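Local coordinates for phosphoribosyltransferase (Thermus thermophilus, PDB 1WD5), which is of unproven function but probably acts as a phosphoribosyltransferase, a kind of glycosyltransferase, at residues A[108-111]-A[112-115]; A[37-40]-A[41-45]; A[87-90]-A[91-95]. All blocks are in the same frame, centred on the assembly; numbering follows the deposited sequence.

Contact 1 of 3, residues A[108-111]-A[112-115]; sequences RYRR and VRPK
Two backbone N-H groups, those of Val112 and Arg113, converge on the carbonyl oxygen of Tyr109 where helix 88-112 gives way to the loop that leads to strand 122-126. Arg113 N meets Tyr109 O at 3.0 Å and lies in the carbonyl plane, whereas Val112 N, at 3.2 Å from Tyr109 O, sits well above that plane. The same oxygen has a methyl against it, for Val112 CG2 comes within 3.0 Å of Tyr109 O.

A side chain makes the other polar link. Arg110 NH1 donates to Arg113 O over 3.1 Å with an N-H...O angle of 159°, and the acceptor lies almost exactly in the guanidinium plane. The bend of the Arg110 chain at chi2 (-53°) turns its end back along the outgoing loop. Arg113 O also receives a CA-H...O contact from Arg110 CA at 3.5 Å.

Packing completes the set. Lys115 CA rests over one face of the Arg110 guanidinium, toward its rim, with Lys115 CB 3.7 Å from Arg110 CZ.

Acids elsewhere in the chain hold the charged ends: Arg110 pairs with Glu72 and Asp50, and Lys115 NZ with Glu146. This supply of carboxylates would be expected to offset the positive charge gathered at the helix end, while the guanidinium ties the departing loop to the last helical turn.

Contact 2 of 3, residues A[37-40]-A[41-45]; sequences VADE and VARRL
Helix 33-45 is the crossover helix of the beta-alpha-beta unit formed with strands 26-29 and 48-59, and its last turns carry two consecutive i to i+4 acid-arginine pairs, Asp39 with Arg43 and Glu40 with Arg44. Beneath them run regular helical bonds, such as Ala42 N to Ala38 O at 2.9 Å. The apolar side of these turns faces the sheet: Ala38, Val41 and Ala42 touch Val27, and Ala38 and Ala42 also touch Leu49.

In the first pair Arg43 NE donates to Asp39 OD2 at 2.7 Å. The carboxylate oxygen lies at the guanidinium edge, in its plane, but the donor reaches it on the syn side and 28° out of the carboxylate plane; the two flat groups are turned 62° from each other. Asp39 is directed along the helix toward Arg43 because its CG stands opposite the backbone N (chi1 -180°), and the arginine comes back to it with an extended chain from CG to NE.

The second pair is built differently. Glu40 bends at chi2 and offers the anti lone pair of OE2 to Arg44 NE, again at 2.7 Å, while Arg44 NH2 adds a weak bond to Glu40 OE2 at 3.2 Å.

Both acids have further partners. Arg7 NH1 forms salt bridges with Asp39 OD2 and Glu40 OE1, and Trp206 NE1 donates to Asp39 OD1. Shared between arginines in this way, the two carboxylates probably remain ionised; the buried Asp39 has both oxygens bonded, and through Arg7 the pairs link helix 33-45 to helix 6-17.

Contact 3 of 3, residues A[87-90]-A[91-95]; sequences DQSY and LEREA
Tyr90 and Glu94 lie side by side and point the same way, one helical turn apart, with the phenol ring and the carboxylate only 12° from parallel. Contact between them runs along the aliphatic part of the acid: Glu94 CB is 4.0 Å from Tyr90 CZ. Their polar ends are engaged by other parts of the chain: Tyr90 OH bonds to the carbonyl of Gly58, and Glu94 to Gly58 N, to Gln98 and, by a salt bridge, to Arg97.

Arg93 is set quite otherwise against the same ring. Its guanidinium stands nearly at right angles to the phenol, 80° between planes, and NH2 comes to the ring's edge, 3.9 Å from Tyr90 CD1. A bend at chi3 folds the arginine back toward the helix start, laying one guanidinium face over Tyr90 CA and Ser89 O.

These residues form the first turns of helix 88-112. Asp87 occupies the N-cap, its carboxylate accepting from Tyr90 N and weakly from Ser89 N, although the modelled place of OD2 is less certain. A water at the in-plane edge of the Arg93 guanidinium accepts from Arg93 NH1 at 2.8 Å and is hydrogen-bonded to Ser89 OG at 2.6 Å, bridging the two side chains.

Elsewhere round the helix, Gln88 and Glu92 meet with amide and carboxylate moderately turned from each other. Gln88 NE2 donates to Glu92 OE2 at 2.7 Å, the oxygen lying in the amide plane and using its anti lone pair; the N-H...O angle of 140° makes the bond noticeably bent. Between this pair and the tyrosine, Leu91 sends CD2 to within 4.2 Å of Tyr90 CD2 and packs against Leu78, Leu83 and Leu67.

Overall arrangement
Contacts 1 and 3 mark the two ends of one long helix, 88-112: contact 3 holds its capped start and contact 1 its exit into the loop, with centres about 28 Å apart. Contact 2 belongs to another helix, 33-45, and lies across the chain's centre from contact 3, some 37 Å away between centres. It is nearer to contact 1, about 8 Å between nearest atoms, without touching it. Trp206 spans that interval, touching Arg113 of contact 1 and Ala42 and Arg43 of contact 2. A bound MES molecule, probably from the crystallisation liquor, lies about 4 Å from the Arg44 side chain in contact 2.

Contact 1 of 3, residues A[108-111]-A[112-115]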
ATOM      1  N   ARG A 108       3.050  17.152   3.747  1.00 17.61           N
ATOM      2  CA  ARG A 108       4.178  17.045   4.663  1.00 19.33           C
ATOM      3  C   ARG A 108       5.150  15.938   4.290  1.00 17.40           C
ATOM      4  O   ARG A 108       6.356  16.096   4.463  1.00 16.00           O
ATOM      5  CB  ARG A 108       3.705  16.888   6.116  1.00 22.79           C
ATOM      6  CG  ARG A 108       2.710  15.790   6.390  1.00 28.84           C
ATOM      7  CD  ARG A 108       1.998  16.070   7.719  1.00 36.66           C
ATOM      8  NE  ARG A 108       0.880  15.157   7.958  1.00 42.98           N
ATOM      9  CZ  ARG A 108      -0.113  15.389   8.811  1.00 43.61           C
ATOM     10  NH1 ARG A 108      -0.138  16.513   9.517  1.00 45.80           N
ATOM     11  NH2 ARG A 108      -1.085  14.497   8.956  1.00 44.10           N
ATOM     12  N   TYR A 109       4.647  14.821   3.774  1.00 16.34           N
ATOM     13  CA  TYR A 109       5.541  13.737   3.373  1.00 14.55           C
ATOM     14  C   TYR A 109       6.352  14.170   2.146  1.00 14.98           C
ATOM     15  O   TYR A 109       7.556  13.919   2.066  1.00 15.26           O
ATOM     16  CB  TYR A 109       4.753  12.469   3.024  1.00 14.35           C
ATOM     17  CG  TYR A 109       4.148  11.711   4.199  1.00 16.11           C
ATOM     18  CD1 TYR A 109       3.389  10.559   3.979  1.00 17.12           C
ATOM     19  CD2 TYR A 109       4.336  12.129   5.516  1.00 15.35           C
ATOM     20  CE1 TYR A 109       2.835   9.844   5.030  1.00 14.98           C
ATOM     21  CE2 TYR A 109       3.785  11.415   6.585  1.00 15.64           C
ATOM     22  CZ  TYR A 109       3.034  10.273   6.330  1.00 15.80           C
ATOM     23  OH  TYR A 109       2.484   9.546   7.362  1.00 12.78           O
ATOM     24  N   ARG A 110       5.695  14.824   1.194  1.00 14.02           N
ATOM     25  CA  ARG A 110       6.378  15.257  -0.022  1.00 15.87           C
ATOM     26  C   ARG A 110       7.382  16.369   0.227  1.00 17.52           C
ATOM     27  O   ARG A 110       8.270  16.600  -0.590  1.00 18.29           O
ATOM     28  CB  ARG A 110       5.364  15.683  -1.089  1.00 14.80           C
ATOM     29  CG  ARG A 110       4.563  14.511  -1.667  1.00 16.31           C
ATOM     30  CD  ARG A 110       5.499  13.417  -2.167  1.00 15.14           C
ATOM     31  NE  ARG A 110       4.814  12.167  -2.502  1.00 15.37           N
ATOM     32  CZ  ARG A 110       5.381  10.968  -2.400  1.00 15.28           C
ATOM     33  NH1 ARG A 110       6.632  10.871  -1.971  1.00 11.34           N
ATOM     34  NH2 ARG A 110       4.714   9.870  -2.732  1.00 13.76           N
ATOM     35  N   ARG A 111       7.250  17.056   1.356  1.00 18.09           N
ATOM     36  CA  ARG A 111       8.188  18.117   1.683  1.00 19.94           C
ATOM     37  C   ARG A 111       9.548  17.521   2.054  1.00 20.31           C
ATOM     38  O   ARG A 111      10.584  18.147   1.829  1.00 20.95           O
ATOM     39  CB  ARG A 111       7.652  18.957   2.837  1.00 22.47           C
ATOM     40  CG  ARG A 111       8.541  20.130   3.227  1.00 26.25           C
ATOM     41  CD  ARG A 111       7.729  21.146   4.007  1.00 27.59           C
ATOM     42  NE  ARG A 111       6.634  21.656   3.192  1.00 30.76           N
ATOM     43  CZ  ARG A 111       5.380  21.790   3.616  1.00 32.72           C
ATOM     44  NH1 ARG A 111       5.060  21.451   4.858  1.00 31.76           N
ATOM     45  NH2 ARG A 111       4.446  22.259   2.798  1.00 32.43           N
ATOM     46  N   VAL A 112       9.546  16.311   2.610  1.00 19.09           N
ATOM     47  CA  VAL A 112      10.792  15.653   3.002  1.00 19.27           C
ATOM     48  C   VAL A 112      11.309  14.627   1.988  1.00 20.05           C
ATOM     49  O   VAL A 112      12.485  14.271   2.015  1.00 20.69           O
ATOM     50  CB  VAL A 112      10.659  14.955   4.379  1.00 19.50           C
ATOM     51  CG1 VAL A 112      10.302  15.973   5.441  1.00 19.89           C
ATOM     52  CG2 VAL A 112       9.606  13.864   4.321  1.00 18.25           C
ATOM     53  N   ARG A 113      10.437  14.142   1.104  1.00 22.03           N
ATOM     54  CA  ARG A 113      10.843  13.172   0.079  1.00 20.72           C
ATOM     55  C   ARG A 113       9.875  13.237  -1.103  1.00 21.20           C
ATOM     56  O   ARG A 113       8.701  12.883  -0.983  1.00 21.06           O
ATOM     57  CB  ARG A 113      10.928  11.755   0.693  1.00 20.22           C
ATOM     58  CG  ARG A 113      10.115  10.633   0.024  1.00 24.80           C
ATOM     59  CD  ARG A 113      10.550  10.335  -1.400  1.00 22.64           C
ATOM     60  NE  ARG A 113      11.285   9.081  -1.575  1.00 20.76           N
ATOM     61  CZ  ARG A 113      11.981   8.804  -2.675  1.00 18.28           C
ATOM     62  NH1 ARG A 113      12.017   9.692  -3.660  1.00 15.09           N
ATOM     63  NH2 ARG A 113      12.641   7.660  -2.795  1.00 16.96           N
ATOM     64  N   PRO A 114      10.362  13.713  -2.265  1.00 21.36           N
ATOM     65  CA  PRO A 114       9.560  13.843  -3.485  1.00 20.52           C
ATOM     66  C   PRO A 114       9.138  12.495  -4.043  1.00 20.45           C
ATOM     67  O   PRO A 114       9.827  11.494  -3.851  1.00 20.73           O
ATOM     68  CB  PRO A 114      10.493  14.597  -4.431  1.00 21.00           C
ATOM     69  CG  PRO A 114      11.834  14.066  -4.039  1.00 22.67           C
ATOM     70  CD  PRO A 114      11.760  14.105  -2.523  1.00 21.71           C
ATOM     71  N   LYS A 115       8.003  12.473  -4.732  1.00 19.26           N
ATOM     72  CA  LYS A 115       7.499  11.234  -5.308  1.00 19.46           C
ATOM     73  C   LYS A 115       8.497  10.625  -6.283  1.00 20.02           C
ATOM     74  O   LYS A 115       8.920  11.275  -7.240  1.00 21.32           O
ATOM     75  CB  LYS A 115       6.173  11.482  -6.026  1.00 19.51           C
ATOM     76  CG  LYS A 115       5.595  10.230  -6.662  1.00 20.98           C
ATOM     77  CD  LYS A 115       4.251  10.490  -7.315  1.00 20.98           C
ATOM     78  CE  LYS A 115       3.688   9.193  -7.878  1.00 24.25           C
ATOM     79  NZ  LYS A 115       2.358   9.382  -8.502  1.00 22.76           N
TER

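Contact 2 of 3, residues A[37-40]-A[41-45]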
ATOM      1  N   VAL A  37       8.069  -1.633   7.350  1.00 12.09           N
ATOM      2  CA  VAL A  37       8.333  -2.901   6.685  1.00 11.16           C
ATOM      3  C   VAL A  37       8.933  -2.619   5.310  1.00 11.40           C
ATOM      4  O   VAL A  37       9.894  -3.268   4.898  1.00 11.23           O
ATOM      5  CB  VAL A  37       7.043  -3.737   6.504  1.00 11.94           C
ATOM      6  CG1 VAL A  37       7.385  -5.078   5.860  1.00 11.24           C
ATOM      7  CG2 VAL A  37       6.359  -3.964   7.865  1.00 12.64           C
ATOM      8  N   ALA A  38       8.361  -1.642   4.609  1.00 12.59           N
ATOM      9  CA  ALA A  38       8.820  -1.269   3.270  1.00 12.17           C
ATOM     10  C   ALA A  38      10.273  -0.786   3.253  1.00 13.52           C
ATOM     11  O   ALA A  38      11.049  -1.127   2.352  1.00 12.44           O
ATOM     12  CB  ALA A  38       7.908  -0.189   2.696  1.00 10.83           C
ATOM     13  N   ASP A  39      10.635   0.024   4.241  1.00 14.09           N
ATOM     14  CA  ASP A  39      11.994   0.543   4.320  1.00 13.10           C
ATOM     15  C   ASP A  39      12.997  -0.600   4.475  1.00 14.11           C
ATOM     16  O   ASP A  39      14.051  -0.598   3.837  1.00 13.96           O
ATOM     17  CB  ASP A  39      12.130   1.506   5.504  1.00 13.04           C
ATOM     18  CG  ASP A  39      13.531   2.079   5.628  1.00 15.94           C
ATOM     19  OD1 ASP A  39      13.882   2.980   4.841  1.00 19.66           O
ATOM     20  OD2 ASP A  39      14.290   1.617   6.504  1.00 18.14           O
ATOM     21  N   GLU A  40      12.675  -1.574   5.324  1.00 11.82           N
ATOM     22  CA  GLU A  40      13.576  -2.702   5.535  1.00 12.39           C
ATOM     23  C   GLU A  40      13.710  -3.494   4.236  1.00 12.61           C
ATOM     24  O   GLU A  40      14.800  -3.928   3.878  1.00 12.21           O
ATOM     25  CB  GLU A  40      13.049  -3.600   6.660  1.00 14.15           C
ATOM     26  CG  GLU A  40      14.003  -4.716   7.118  1.00 15.98           C
ATOM     27  CD  GLU A  40      15.326  -4.193   7.665  1.00 18.92           C
ATOM     28  OE1 GLU A  40      15.345  -3.088   8.251  1.00 19.20           O
ATOM     29  OE2 GLU A  40      16.351  -4.896   7.522  1.00 20.14           O
ATOM     30  N   VAL A  41      12.600  -3.672   3.520  1.00 12.48           N
ATOM     31  CA  VAL A  41      12.634  -4.412   2.258  1.00 11.02           C
ATOM     32  C   VAL A  41      13.510  -3.682   1.249  1.00 11.52           C
ATOM     33  O   VAL A  41      14.369  -4.283   0.612  1.00 12.44           O
ATOM     34  CB  VAL A  41      11.220  -4.572   1.651  1.00 11.65           C
ATOM     35  CG1 VAL A  41      11.325  -5.081   0.214  1.00 11.21           C
ATOM     36  CG2 VAL A  41      10.399  -5.546   2.484  1.00  9.13           C
ATOM     37  N   ALA A  42      13.292  -2.380   1.113  1.00 11.23           N
ATOM     38  CA  ALA A  42      14.059  -1.573   0.175  1.00 11.69           C
ATOM     39  C   ALA A  42      15.558  -1.662   0.461  1.00 12.94           C
ATOM     40  O   ALA A  42      16.365  -1.754  -0.463  1.00 12.64           O
ATOM     41  CB  ALA A  42      13.596  -0.119   0.234  1.00 11.23           C
ATOM     42  N   ARG A  43      15.929  -1.642   1.737  1.00 12.38           N
ATOM     43  CA  ARG A  43      17.343  -1.723   2.102  1.00 13.47           C
ATOM     44  C   ARG A  43      17.946  -3.098   1.809  1.00 15.26           C
ATOM     45  O   ARG A  43      19.112  -3.199   1.424  1.00 16.91           O
ATOM     46  CB  ARG A  43      17.528  -1.371   3.584  1.00 10.89           C
ATOM     47  CG  ARG A  43      17.194   0.082   3.903  1.00 10.62           C
ATOM     48  CD  ARG A  43      17.195   0.385   5.406  1.00 11.75           C
ATOM     49  NE  ARG A  43      16.865   1.793   5.625  1.00 11.92           N
ATOM     50  CZ  ARG A  43      17.694   2.795   5.360  1.00 15.10           C
ATOM     51  NH1 ARG A  43      18.909   2.542   4.884  1.00 14.58           N
ATOM     52  NH2 ARG A  43      17.301   4.050   5.527  1.00 13.49           N
ATOM     53  N   ARG A  44      17.161  -4.156   1.981  1.00 17.10           N
ATOM     54  CA  ARG A  44      17.671  -5.502   1.732  1.00 17.28           C
ATOM     55  C   ARG A  44      17.729  -5.843   0.243  1.00 17.54           C
ATOM     56  O   ARG A  44      18.610  -6.580  -0.188  1.00 16.94           O
ATOM     57  CB  ARG A  44      16.826  -6.543   2.477  1.00 19.31           C
ATOM     58  CG  ARG A  44      16.712  -6.266   3.969  1.00 21.03           C
ATOM     59  CD  ARG A  44      17.024  -7.485   4.809  1.00 22.68           C
ATOM     60  NE  ARG A  44      17.206  -7.126   6.215  1.00 22.22           N
ATOM     61  CZ  ARG A  44      17.921  -7.838   7.077  1.00 22.33           C
ATOM     62  NH1 ARG A  44      18.519  -8.951   6.677  1.00 17.97           N
ATOM     63  NH2 ARG A  44      18.054  -7.431   8.335  1.00 23.84           N
ATOM     64  N   LEU A  45      16.810  -5.296  -0.543  1.00 16.96           N
ATOM     65  CA  LEU A  45      16.788  -5.571  -1.981  1.00 18.62           C
ATOM     66  C   LEU A  45      17.586  -4.568  -2.815  1.00 19.91           C
ATOM     67  O   LEU A  45      17.687  -4.709  -4.031  1.00 21.50           O
ATOM     68  CB  LEU A  45      15.345  -5.602  -2.496  1.00 17.79           C
ATOM     69  CG  LEU A  45      14.438  -6.758  -2.064  1.00 16.81           C
ATOM     70  CD1 LEU A  45      13.056  -6.568  -2.671  1.00 16.54           C
ATOM     71  CD2 LEU A  45      15.033  -8.074  -2.524  1.00 16.45           C
TER

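Contact 3 of 3, residues A[87-90]-A[91-95]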
ATOM      1  N   ASP A  87     -24.006   7.443  -9.719  1.00 22.12           N
ATOM      2  CA  ASP A  87     -23.983   8.405 -10.809  1.00 23.17           C
ATOM      3  C   ASP A  87     -22.661   9.160 -10.718  1.00 21.98           C
ATOM      4  O   ASP A  87     -22.007   9.151  -9.674  1.00 20.33           O
ATOM      5  CB  ASP A  87     -25.146   9.385 -10.684  1.00 27.74           C
ATOM      6  CG  ASP A  87     -24.980  10.330  -9.518  1.00 32.90           C
ATOM      7  OD1 ASP A  87     -25.214   9.919  -8.363  1.00 35.91           O
ATOM      8  OD2 ASP A  87     -24.594  11.487  -9.764  1.00 37.68           O
ATOM      9  N   GLN A  88     -22.278   9.827 -11.800  1.00 19.77           N
ATOM     10  CA  GLN A  88     -21.019  10.555 -11.830  1.00 20.47           C
ATOM     11  C   GLN A  88     -20.908  11.653 -10.773  1.00 20.46           C
ATOM     12  O   GLN A  88     -19.852  11.823 -10.168  1.00 20.79           O
ATOM     13  CB  GLN A  88     -20.798  11.157 -13.221  1.00 20.73           C
ATOM     14  CG  GLN A  88     -19.414  11.765 -13.444  1.00 20.18           C
ATOM     15  CD  GLN A  88     -18.304  10.727 -13.426  1.00 22.54           C
ATOM     16  OE1 GLN A  88     -18.447   9.640 -13.987  1.00 24.20           O
ATOM     17  NE2 GLN A  88     -17.185  11.066 -12.797  1.00 20.65           N
ATOM     18  N   SER A  89     -21.985  12.397 -10.542  1.00 19.47           N
ATOM     19  CA  SER A  89     -21.937  13.475  -9.556  1.00 20.65           C
ATOM     20  C   SER A  89     -21.609  12.959  -8.153  1.00 19.73           C
ATOM     21  O   SER A  89     -20.872  13.609  -7.411  1.00 20.53           O
ATOM     22  CB  SER A  89     -23.258  14.253  -9.539  1.00 20.75           C
ATOM     23  OG  SER A  89     -24.265  13.543  -8.847  1.00 27.26           O
ATOM     24  N   TYR A  90     -22.150  11.801  -7.781  1.00 18.63           N
ATOM     25  CA  TYR A  90     -21.846  11.239  -6.465  1.00 18.36           C
ATOM     26  C   TYR A  90     -20.355  10.924  -6.414  1.00 18.41           C
ATOM     27  O   TYR A  90     -19.656  11.291  -5.467  1.00 18.32           O
ATOM     28  CB  TYR A  90     -22.616   9.944  -6.205  1.00 18.44           C
ATOM     29  CG  TYR A  90     -22.054   9.168  -5.030  1.00 19.69           C
ATOM     30  CD1 TYR A  90     -22.412   9.482  -3.717  1.00 20.31           C
ATOM     31  CD2 TYR A  90     -21.093   8.177  -5.228  1.00 18.75           C
ATOM     32  CE1 TYR A  90     -21.819   8.830  -2.632  1.00 19.23           C
ATOM     33  CE2 TYR A  90     -20.494   7.524  -4.160  1.00 18.37           C
ATOM     34  CZ  TYR A  90     -20.856   7.852  -2.867  1.00 20.42           C
ATOM     35  OH  TYR A  90     -20.248   7.200  -1.821  1.00 16.86           O
ATOM     36  N   LEU A  91     -19.880  10.228  -7.442  1.00 17.58           N
ATOM     37  CA  LEU A  91     -18.476   9.856  -7.524  1.00 16.70           C
ATOM     38  C   LEU A  91     -17.579  11.083  -7.365  1.00 16.69           C
ATOM     39  O   LEU A  91     -16.530  11.013  -6.724  1.00 15.54           O
ATOM     40  CB  LEU A  91     -18.195   9.163  -8.861  1.00 14.95           C
ATOM     41  CG  LEU A  91     -18.861   7.795  -9.067  1.00 13.86           C
ATOM     42  CD1 LEU A  91     -18.558   7.298 -10.464  1.00 14.67           C
ATOM     43  CD2 LEU A  91     -18.357   6.793  -8.030  1.00 14.20           C
ATOM     44  N   GLU A  92     -17.993  12.206  -7.945  1.00 17.43           N
ATOM     45  CA  GLU A  92     -17.214  13.435  -7.848  1.00 18.06           C
ATOM     46  C   GLU A  92     -17.254  14.000  -6.424  1.00 17.97           C
ATOM     47  O   GLU A  92     -16.258  14.540  -5.942  1.00 17.23           O
ATOM     48  CB  GLU A  92     -17.737  14.489  -8.828  1.00 20.17           C
ATOM     49  CG  GLU A  92     -17.527  14.172 -10.302  1.00 23.65           C
ATOM     50  CD  GLU A  92     -16.071  13.926 -10.660  1.00 27.44           C
ATOM     51  OE1 GLU A  92     -15.186  14.582 -10.068  1.00 28.40           O
ATOM     52  OE2 GLU A  92     -15.810  13.081 -11.546  1.00 29.77           O
ATOM     53  N   ARG A  93     -18.402  13.880  -5.757  1.00 17.35           N
ATOM     54  CA  ARG A  93     -18.536  14.374  -4.389  1.00 17.60           C
ATOM     55  C   ARG A  93     -17.690  13.523  -3.449  1.00 17.18           C
ATOM     56  O   ARG A  93     -16.958  14.049  -2.611  1.00 15.93           O
ATOM     57  CB  ARG A  93     -20.000  14.342  -3.920  1.00 16.54           C
ATOM     58  CG  ARG A  93     -20.937  15.326  -4.634  1.00 18.32           C
ATOM     59  CD  ARG A  93     -22.234  15.534  -3.844  1.00 16.84           C
ATOM     60  NE  ARG A  93     -23.026  14.312  -3.715  1.00 16.14           N
ATOM     61  CZ  ARG A  93     -23.853  13.853  -4.651  1.00 15.29           C
ATOM     62  NH1 ARG A  93     -24.007  14.518  -5.789  1.00 15.57           N
ATOM     63  NH2 ARG A  93     -24.512  12.718  -4.457  1.00 16.16           N
ATOM     64  N   GLU A  94     -17.796  12.206  -3.587  1.00 17.21           N
ATOM     65  CA  GLU A  94     -17.033  11.292  -2.745  1.00 17.16           C
ATOM     66  C   GLU A  94     -15.532  11.489  -2.968  1.00 16.67           C
ATOM     67  O   GLU A  94     -14.756  11.508  -2.015  1.00 16.26           O
ATOM     68  CB  GLU A  94     -17.424   9.842  -3.043  1.00 16.39           C
ATOM     69  CG  GLU A  94     -16.511   8.782  -2.403  1.00 21.93           C
ATOM     70  CD  GLU A  94     -16.737   8.587  -0.906  1.00 25.32           C
ATOM     71  OE1 GLU A  94     -17.480   9.389  -0.292  1.00 25.38           O
ATOM     72  OE2 GLU A  94     -16.159   7.625  -0.345  1.00 24.38           O
ATOM     73  N   ALA A  95     -15.128  11.641  -4.226  1.00 15.53           N
ATOM     74  CA  ALA A  95     -13.719  11.840  -4.544  1.00 15.43           C
ATOM     75  C   ALA A  95     -13.172  13.081  -3.840  1.00 15.39           C
ATOM     76  O   ALA A  95     -12.062  13.058  -3.315  1.00 15.79           O
ATOM     77  CB  ALA A  95     -13.532  11.973  -6.049  1.00 15.94           C
TER
HETATM   78  O   HOH W   1     -26.015  12.954  -7.022  1.00 29.49           O